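Local coordinates for taurine:2-oxoglutarate aminotransferase (Bifidobacterium kashiwanohense PV20-2, PDB 6JIX) that transfers the amino group of taurine to 2-oxoglutarate, forming glutamate, with pyridoxal 5'-phosphate as cofactor, at the interface of chains A and B. Numbering follows the deposited sequence. Chains: chain A/B, taurine:2-oxoglutarate aminotransferase.

Contact 1 and contact 2 belong to the same two-fold interface between chains A and B. The centres of their C-alpha atoms lie about 24 Å apart, and they share no residues. Contact 1 pairs the loop 165-170 with its own copy. Contact 2 joins unlike elements: segment 20-26 of chain B lies on the end of helix 297-305, the loop up to A:Gly311 and strand 107-113 of chain A. Symmetry gives contact 2 a twin with the chains exchanged. Contact 1 rests on van der Waals packing of proline rings, whereas contact 2 adds backbone hydrogen bonds. Both are consistent with the dimer typical of class-III aminotransferases.

Contact 1: the interface of chains A and B. Residues chain A 165-170; chain B 165-170.
The two copies of loop 165-170 run antiparallel across the two-fold, with residues 167 to 169 extended much as in a polyproline helix and the flanking glycines at positive phi (A:Gly165, phi 90°). Such phi values suit glycine, and they turn the backbone at both ends of the stretch. The loops pass each other near the alanines. The methyl carbons, A:Ala168 CB and B:Ala168 CB, point to the same side of the crossing and lie 4.6 Å apart.

The proline rings do most of the touching. Each lies along the backbone of the other loop, between residues 165 and 168. A:Pro169 reaches B:Gly165 and B:Ser167, and B:Pro169 does the same in return. A:Pro169 CB sits 3.5 Å from the carbonyl B:Gly165 O. Its CG is 3.4 Å from B:Ser167 O, and CD touches the same oxygen. On the other half, B:Pro169 CB is 3.4 Å from A:Gly165 O. B:Pro169 CG also meets A:Gly166 CA at 3.5 Å, a carbon contact with a residue that has no side chain to keep the ring away. B:Pro169 CD lies 3.5 Å from A:Ser167 O and also rests against A:Ala168 CA.

The loops meet without polar bonds between them. The proline nitrogens carry no N-H to offer, so the carbonyl oxygens face ring CH2 groups. These approaches may have a slight polar character, but shape fit is the main feature. The serines take part through their backbone carbonyls.

The patch hides 263 Å² of protein surface in all. It brings the two subunits together close to their symmetry axis and probably helps set their spacing in the aminotransferase dimer.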
ATOM      1  N   GLY A 165      17.861   0.492 -13.307  1.00 26.58           N
ATOM      2  CA  GLY A 165      18.674   1.067 -12.257  1.00 38.88           C
ATOM      3  C   GLY A 165      19.444   0.078 -11.391  1.00 44.00           C
ATOM      4  O   GLY A 165      20.283   0.520 -10.595  1.00 40.34           O
ATOM      5  N   GLY A 166      19.182  -1.240 -11.503  1.00 40.20           N
ATOM      6  CA  GLY A 166      19.862  -2.265 -10.713  1.00 32.87           C
ATOM      7  C   GLY A 166      18.980  -3.143  -9.827  1.00 36.49           C
ATOM      8  O   GLY A 166      17.901  -2.718  -9.393  1.00 41.14           O
ATOM      9  N   SER A 167      19.411  -4.382  -9.565  1.00 31.36           N
ATOM     10  CA  SER A 167      18.703  -5.245  -8.628  1.00 35.79           C
ATOM     11  C   SER A 167      19.025  -4.818  -7.207  1.00 37.62           C
ATOM     12  O   SER A 167      20.175  -4.505  -6.893  1.00 40.91           O
ATOM     13  CB  SER A 167      19.123  -6.703  -8.797  1.00 33.26           C
ATOM     14  OG  SER A 167      19.378  -7.004 -10.154  1.00 45.35           O
ATOM     15  N   ALA A 168      18.027  -4.840  -6.336  1.00 36.37           N
ATOM     16  CA  ALA A 168      18.311  -4.521  -4.948  1.00 40.56           C
ATOM     17  C   ALA A 168      19.109  -5.672  -4.334  1.00 40.54           C
ATOM     18  O   ALA A 168      18.813  -6.843  -4.598  1.00 37.94           O
ATOM     19  CB  ALA A 168      17.016  -4.266  -4.175  1.00 30.50           C
ATOM     20  N   PRO A 169      20.118  -5.382  -3.511  1.00 37.14           N
ATOM     21  CA  PRO A 169      21.000  -6.452  -3.033  1.00 38.21           C
ATOM     22  C   PRO A 169      20.295  -7.400  -2.071  1.00 33.46           C
ATOM     23  O   PRO A 169      19.352  -7.036  -1.361  1.00 33.55           O
ATOM     24  CB  PRO A 169      22.141  -5.697  -2.333  1.00 38.28           C
ATOM     25  CG  PRO A 169      21.956  -4.255  -2.688  1.00 35.43           C
ATOM     26  CD  PRO A 169      20.493  -4.076  -2.953  1.00 36.68           C
ATOM     27  N   GLY A 170      20.786  -8.630  -2.039  1.00 34.78           N
ATOM     28  CA  GLY A 170      20.309  -9.589  -1.071  1.00 29.99           C
ATOM     29  C   GLY A 170      19.096 -10.368  -1.499  1.00 27.80           C
ATOM     30  O   GLY A 170      18.437 -10.971  -0.645  1.00 29.63           O
TER
ATOM     31  N   GLY B 165      21.181  -5.396   4.589  1.00 37.42           N
ATOM     32  CA  GLY B 165      21.335  -6.158   3.366  1.00 41.51           C
ATOM     33  C   GLY B 165      21.899  -5.379   2.199  1.00 43.98           C
ATOM     34  O   GLY B 165      22.217  -5.991   1.171  1.00 45.52           O
ATOM     35  N   GLY B 166      22.015  -4.054   2.326  1.00 42.78           N
ATOM     36  CA  GLY B 166      22.557  -3.176   1.306  1.00 38.31           C
ATOM     37  C   GLY B 166      21.576  -2.111   0.855  1.00 38.70           C
ATOM     38  O   GLY B 166      20.365  -2.340   0.849  1.00 40.62           O
ATOM     39  N   SER B 167      22.090  -0.945   0.460  1.00 38.94           N
ATOM     40  CA  SER B 167      21.272   0.113  -0.115  1.00 37.71           C
ATOM     41  C   SER B 167      20.910  -0.237  -1.556  1.00 41.59           C
ATOM     42  O   SER B 167      21.682  -0.881  -2.271  1.00 38.66           O
ATOM     43  CB  SER B 167      21.996   1.465  -0.055  1.00 36.14           C
ATOM     44  OG  SER B 167      22.966   1.612  -1.092  1.00 45.83           O
ATOM     45  N   ALA B 168      19.705   0.161  -1.962  1.00 41.09           N
ATOM     46  CA  ALA B 168      19.260  -0.093  -3.324  1.00 39.41           C
ATOM     47  C   ALA B 168      20.047   0.770  -4.308  1.00 40.26           C
ATOM     48  O   ALA B 168      20.367   1.928  -4.007  1.00 38.33           O
ATOM     49  CB  ALA B 168      17.761   0.192  -3.462  1.00 33.75           C
ATOM     50  N   PRO B 169      20.398   0.235  -5.478  1.00 39.48           N
ATOM     51  CA  PRO B 169      21.209   1.018  -6.416  1.00 39.93           C
ATOM     52  C   PRO B 169      20.399   2.166  -7.002  1.00 35.10           C
ATOM     53  O   PRO B 169      19.177   2.088  -7.151  1.00 34.64           O
ATOM     54  CB  PRO B 169      21.600  -0.003  -7.493  1.00 35.01           C
ATOM     55  CG  PRO B 169      20.506  -1.027  -7.457  1.00 33.17           C
ATOM     56  CD  PRO B 169      20.065  -1.102  -6.005  1.00 35.77           C
ATOM     57  N   GLY B 170      21.098   3.245  -7.344  1.00 39.08           N
ATOM     58  CA  GLY B 170      20.478   4.345  -8.053  1.00 31.05           C
ATOM     59  C   GLY B 170      19.786   5.389  -7.205  1.00 31.70           C
ATOM     60  O   GLY B 170      18.995   6.169  -7.743  1.00 30.23           O
TER

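Contact 2: the interface of chains A and B. Residues chain A 109, 111, 126, 303, 306-308, 310-311; chain B 20-26.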
ATOM      1  N   ARG A 109       1.299 -11.696  17.116  1.00 31.36           N
ATOM      2  CA  ARG A 109       0.874 -10.365  16.717  1.00 32.47           C
ATOM      3  C   ARG A 109       0.584 -10.333  15.220  1.00 31.07           C
ATOM      4  O   ARG A 109       0.928 -11.254  14.473  1.00 27.51           O
ATOM      5  CB  ARG A 109       1.930  -9.314  17.094  1.00 31.00           C
ATOM      6  CG  ARG A 109       2.370  -9.376  18.537  1.00 30.27           C
ATOM      7  CD  ARG A 109       3.389  -8.279  18.871  1.00 31.25           C
ATOM      8  NE  ARG A 109       3.602  -8.200  20.313  1.00 30.45           N
ATOM      9  CZ  ARG A 109       2.807  -7.537  21.145  1.00 31.73           C
ATOM     10  NH1 ARG A 109       1.763  -6.882  20.668  1.00 28.87           N
ATOM     11  NH2 ARG A 109       3.045  -7.538  22.450  1.00 29.22           N
ATOM     12  N   PHE A 111       0.792  -7.421  11.953  1.00 25.57           N
ATOM     13  CA  PHE A 111       1.211  -6.109  11.471  1.00 23.94           C
ATOM     14  C   PHE A 111       0.361  -5.749  10.258  1.00 24.18           C
ATOM     15  O   PHE A 111       0.556  -6.309   9.172  1.00 26.94           O
ATOM     16  CB  PHE A 111       2.696  -6.090  11.115  1.00 22.66           C
ATOM     17  CG  PHE A 111       3.173  -4.740  10.682  1.00 25.15           C
ATOM     18  CD1 PHE A 111       3.296  -3.708  11.604  1.00 22.02           C
ATOM     19  CD2 PHE A 111       3.435  -4.480   9.352  1.00 22.59           C
ATOM     20  CE1 PHE A 111       3.714  -2.457  11.218  1.00 23.22           C
ATOM     21  CE2 PHE A 111       3.849  -3.233   8.959  1.00 24.81           C
ATOM     22  CZ  PHE A 111       3.987  -2.214   9.905  1.00 28.04           C
ATOM     23  N   MET A 126      11.409  -7.234   8.514  1.00 29.77           N
ATOM     24  CA  MET A 126      11.432  -7.850   9.836  1.00 29.63           C
ATOM     25  C   MET A 126      12.387  -9.044   9.882  1.00 30.69           C
ATOM     26  O   MET A 126      13.144  -9.206  10.852  1.00 30.66           O
ATOM     27  CB  MET A 126      10.012  -8.258  10.229  1.00 29.79           C
ATOM     28  CG  MET A 126       9.006  -7.102  10.246  1.00 27.26           C
ATOM     29  SD  MET A 126       7.460  -7.547  11.075  1.00 33.93           S
ATOM     30  CE  MET A 126       6.360  -7.865   9.716  1.00 25.10           C
ATOM     31  N   PHE A 303      10.673  -7.950  18.816  1.00 38.19           N
ATOM     32  CA  PHE A 303      10.216  -6.571  18.727  1.00 37.90           C
ATOM     33  C   PHE A 303       9.564  -6.080  20.019  1.00 37.49           C
ATOM     34  O   PHE A 303       9.036  -4.965  20.056  1.00 36.65           O
ATOM     35  CB  PHE A 303       9.294  -6.418  17.507  1.00 30.17           C
ATOM     36  CG  PHE A 303      10.034  -6.537  16.203  1.00 31.28           C
ATOM     37  CD1 PHE A 303      10.975  -5.569  15.830  1.00 35.92           C
ATOM     38  CD2 PHE A 303       9.849  -7.631  15.377  1.00 31.71           C
ATOM     39  CE1 PHE A 303      11.691  -5.680  14.640  1.00 30.80           C
ATOM     40  CE2 PHE A 303      10.564  -7.755  14.187  1.00 29.30           C
ATOM     41  CZ  PHE A 303      11.490  -6.780  13.822  1.00 30.79           C
ATOM     42  N   HIS A 306      13.284  -4.786  20.809  1.00 37.59           N
ATOM     43  CA  HIS A 306      13.822  -3.893  19.792  1.00 37.93           C
ATOM     44  C   HIS A 306      12.702  -3.124  19.109  1.00 35.15           C
ATOM     45  O   HIS A 306      11.572  -3.605  18.988  1.00 37.23           O
ATOM     46  CB  HIS A 306      14.640  -4.653  18.752  1.00 36.75           C
ATOM     47  CG  HIS A 306      15.762  -5.442  19.341  1.00 37.11           C
ATOM     48  ND1 HIS A 306      15.562  -6.634  20.002  1.00 31.15           N
ATOM     49  CD2 HIS A 306      17.095  -5.201  19.386  1.00 36.51           C
ATOM     50  CE1 HIS A 306      16.726  -7.101  20.419  1.00 33.87           C
ATOM     51  NE2 HIS A 306      17.672  -6.250  20.057  1.00 28.47           N
ATOM     52  N   VAL A 307      13.024  -1.909  18.682  1.00 35.59           N
ATOM     53  CA  VAL A 307      12.045  -1.076  17.999  1.00 36.44           C
ATOM     54  C   VAL A 307      11.708  -1.703  16.655  1.00 33.86           C
ATOM     55  O   VAL A 307      12.603  -2.057  15.876  1.00 39.51           O
ATOM     56  CB  VAL A 307      12.581   0.355  17.838  1.00 32.48           C
ATOM     57  CG1 VAL A 307      11.704   1.144  16.901  1.00 34.65           C
ATOM     58  CG2 VAL A 307      12.659   1.032  19.185  1.00 21.41           C
ATOM     59  N   LEU A 308      10.418  -1.867  16.388  1.00 30.21           N
ATOM     60  CA  LEU A 308       9.960  -2.294  15.068  1.00 33.16           C
ATOM     61  C   LEU A 308      10.089  -1.117  14.109  1.00 31.05           C
ATOM     62  O   LEU A 308       9.217  -0.248  14.057  1.00 37.80           O
ATOM     63  CB  LEU A 308       8.517  -2.788  15.135  1.00 29.73           C
ATOM     64  CG  LEU A 308       7.918  -3.144  13.777  1.00 25.14           C
ATOM     65  CD1 LEU A 308       8.656  -4.333  13.215  1.00 26.00           C
ATOM     66  CD2 LEU A 308       6.444  -3.446  13.903  1.00 25.91           C
ATOM     67  N   CYS A 310       9.287  -0.369  11.233  1.00 24.62           N
ATOM     68  CA  CYS A 310       8.321  -0.503  10.154  1.00 24.06           C
ATOM     69  C   CYS A 310       7.102   0.320  10.509  1.00 26.97           C
ATOM     70  O   CYS A 310       6.765   0.465  11.686  1.00 25.69           O
ATOM     71  CB  CYS A 310       7.859  -1.947   9.957  1.00 27.26           C
ATOM     72  SG  CYS A 310       9.149  -3.086   9.449  1.00 27.63           S
ATOM     73  N   GLY A 311       6.415   0.814   9.489  1.00 28.78           N
ATOM     74  CA  GLY A 311       5.245   1.636   9.731  1.00 24.75           C
ATOM     75  C   GLY A 311       4.647   2.145   8.438  1.00 28.05           C
ATOM     76  O   GLY A 311       5.289   2.149   7.385  1.00 27.64           O
TER
ATOM     77  N   MET B  20       0.753  -5.392  16.206  1.00 34.54           N
ATOM     78  CA  MET B  20       2.127  -4.999  15.910  1.00 29.90           C
ATOM     79  C   MET B  20       2.154  -3.491  15.657  1.00 26.91           C
ATOM     80  O   MET B  20       1.697  -3.014  14.612  1.00 26.82           O
ATOM     81  CB  MET B  20       2.635  -5.780  14.701  1.00 29.67           C
ATOM     82  CG  MET B  20       4.149  -5.824  14.564  1.00 35.92           C
ATOM     83  SD  MET B  20       4.905  -7.154  15.491  1.00 41.45           S
ATOM     84  CE  MET B  20       6.235  -7.625  14.399  1.00 37.81           C
ATOM     85  N   GLN B  21       2.734  -2.747  16.588  1.00 28.47           N
ATOM     86  CA  GLN B  21       2.688  -1.294  16.539  1.00 30.82           C
ATOM     87  C   GLN B  21       3.788  -0.726  15.646  1.00 30.47           C
ATOM     88  O   GLN B  21       4.955  -1.095  15.767  1.00 30.21           O
ATOM     89  CB  GLN B  21       2.827  -0.733  17.944  1.00 32.15           C
ATOM     90  CG  GLN B  21       2.888   0.761  17.979  1.00 35.19           C
ATOM     91  CD  GLN B  21       1.537   1.369  17.769  1.00 35.98           C
ATOM     92  OE1 GLN B  21       0.824   1.654  18.731  1.00 43.77           O
ATOM     93  NE2 GLN B  21       1.158   1.559  16.510  1.00 31.63           N
ATOM     94  N   SER B  22       3.421   0.215  14.794  1.00 28.96           N
ATOM     95  CA  SER B  22       4.395   0.864  13.934  1.00 29.16           C
ATOM     96  C   SER B  22       5.370   1.730  14.738  1.00 36.30           C
ATOM     97  O   SER B  22       4.975   2.459  15.656  1.00 37.60           O
ATOM     98  CB  SER B  22       3.670   1.714  12.887  1.00 28.64           C
ATOM     99  OG  SER B  22       3.165   0.911  11.831  1.00 32.13           O
ATOM    100  N   TRP B  23       6.660   1.644  14.369  1.00 32.75           N
ATOM    101  CA  TRP B  23       7.730   2.557  14.818  1.00 33.18           C
ATOM    102  C   TRP B  23       7.945   2.537  16.334  1.00 39.44           C
ATOM    103  O   TRP B  23       8.341   3.553  16.921  1.00 42.27           O
ATOM    104  CB  TRP B  23       7.473   3.997  14.358  1.00 30.12           C
ATOM    105  CG  TRP B  23       7.232   4.175  12.875  1.00 30.52           C
ATOM    106  CD1 TRP B  23       6.114   4.689  12.287  1.00 28.13           C
ATOM    107  CD2 TRP B  23       8.131   3.856  11.804  1.00 30.51           C
ATOM    108  NE1 TRP B  23       6.247   4.712  10.919  1.00 25.28           N
ATOM    109  CE2 TRP B  23       7.478   4.205  10.592  1.00 33.13           C
ATOM    110  CE3 TRP B  23       9.418   3.302  11.745  1.00 25.07           C
ATOM    111  CZ2 TRP B  23       8.074   4.013   9.338  1.00 26.64           C
ATOM    112  CZ3 TRP B  23      10.001   3.119  10.504  1.00 24.64           C
ATOM    113  CH2 TRP B  23       9.326   3.469   9.318  1.00 23.55           C
ATOM    114  N   HIS B  24       7.744   1.381  16.974  1.00 35.21           N
ATOM    115  CA  HIS B  24       7.774   1.272  18.427  1.00 33.87           C
ATOM    116  C   HIS B  24       8.181  -0.134  18.828  1.00 34.55           C
ATOM    117  O   HIS B  24       8.148  -1.066  18.022  1.00 36.07           O
ATOM    118  CB  HIS B  24       6.407   1.559  19.052  1.00 33.68           C
ATOM    119  CG  HIS B  24       6.250   2.954  19.555  1.00 43.38           C
ATOM    120  ND1 HIS B  24       6.192   4.047  18.713  1.00 42.44           N
ATOM    121  CD2 HIS B  24       6.130   3.437  20.813  1.00 47.63           C
ATOM    122  CE1 HIS B  24       6.053   5.144  19.433  1.00 50.71           C
ATOM    123  NE2 HIS B  24       6.012   4.802  20.710  1.00 60.68           N
ATOM    124  N   LYS B  25       8.572  -0.273  20.086  1.00 34.79           N
ATOM    125  CA  LYS B  25       8.618  -1.583  20.714  1.00 32.68           C
ATOM    126  C   LYS B  25       7.205  -2.038  21.093  1.00 37.12           C
ATOM    127  O   LYS B  25       6.299  -1.229  21.324  1.00 36.25           O
ATOM    128  CB  LYS B  25       9.530  -1.560  21.938  1.00 34.97           C
ATOM    129  CG  LYS B  25      10.902  -0.912  21.694  1.00 37.62           C
ATOM    130  CD  LYS B  25      11.957  -1.552  22.577  1.00 38.57           C
ATOM    131  CE  LYS B  25      12.863  -0.525  23.226  1.00 41.97           C
ATOM    132  NZ  LYS B  25      13.784  -1.183  24.206  1.00 39.19           N
ATOM    133  N   GLN B  26       7.010  -3.348  21.129  1.00 34.13           N
ATOM    134  CA  GLN B  26       5.675  -3.882  21.336  1.00 38.25           C
ATOM    135  C   GLN B  26       5.298  -3.931  22.814  1.00 40.57           C
ATOM    136  O   GLN B  26       6.151  -4.075  23.699  1.00 41.34           O
ATOM    137  CB  GLN B  26       5.568  -5.279  20.721  1.00 37.67           C
ATOM    138  CG  GLN B  26       5.839  -5.281  19.234  1.00 37.85           C
ATOM    139  CD  GLN B  26       5.117  -4.150  18.521  1.00 36.47           C
ATOM    140  OE1 GLN B  26       3.893  -4.042  18.587  1.00 34.96           O
ATOM    141  NE2 GLN B  26       5.877  -3.292  17.845  1.00 37.62           N
TER
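Segment 20-26, soon after the first helix (8-18) of this class-III aminotransferase, crosses the dimer interface and lies on the other subunit at the end of helix 297-305 and the loop that follows. B:Ser22, B:Trp23 and B:His24 also belong to a glutamate-binding site.

Backbone bonds fix the segment. B:Gln26 N donates to A:Phe303 O (2.8 Å), in the carbonyl plane. A:Leu308 N donates to B:His24 O (2.9 Å) from above the carbonyl plane. B:Trp23 N donates to A:Cys310 O (2.9 Å). That bond is more bent, 138° at H.

B:Met20 is the apolar plug. Its CG is anti to the backbone N (chi1 -161°), and the chain bends at chi2 and chi3. CB meets the edge of the A:Phe111 ring, in plane. The B:Met20 side chain crosses that of A:Leu308 at about a right angle, with B:Met20 CG 3.4 Å from A:Leu308 CD2. The terminal CE meets A:Met126 SD tip to tip at 3.5 Å and also touches A:Phe303 CD2. The other methyl of A:Leu308, CD1, caps a face of the A:Phe303 ring, so this leucine links both aromatic and methionine packing.

The indole of B:Trp23 lies flat against the backbone of A:Cys310 and A:Gly311. A:Cys310 C sits 3.7 Å from the centroid of the six-membered ring, and A:Gly311 CA lies over the five-membered ring. An alanine at B:Trp23 would lose this broad aromatic face and would probably loosen the packing on the loop of chain A.

B:Gln26 folds back within its own segment. Its OE1 accepts from B:Gln21 N (2.6 Å). Its NE2 donates to B:Gln21 O (3.2 Å). Both bonds fall on lone pairs. This fixes the amide rotation. B:Gln26 CB then lies over one face of the A:Arg109 guanidinium, toward the rim.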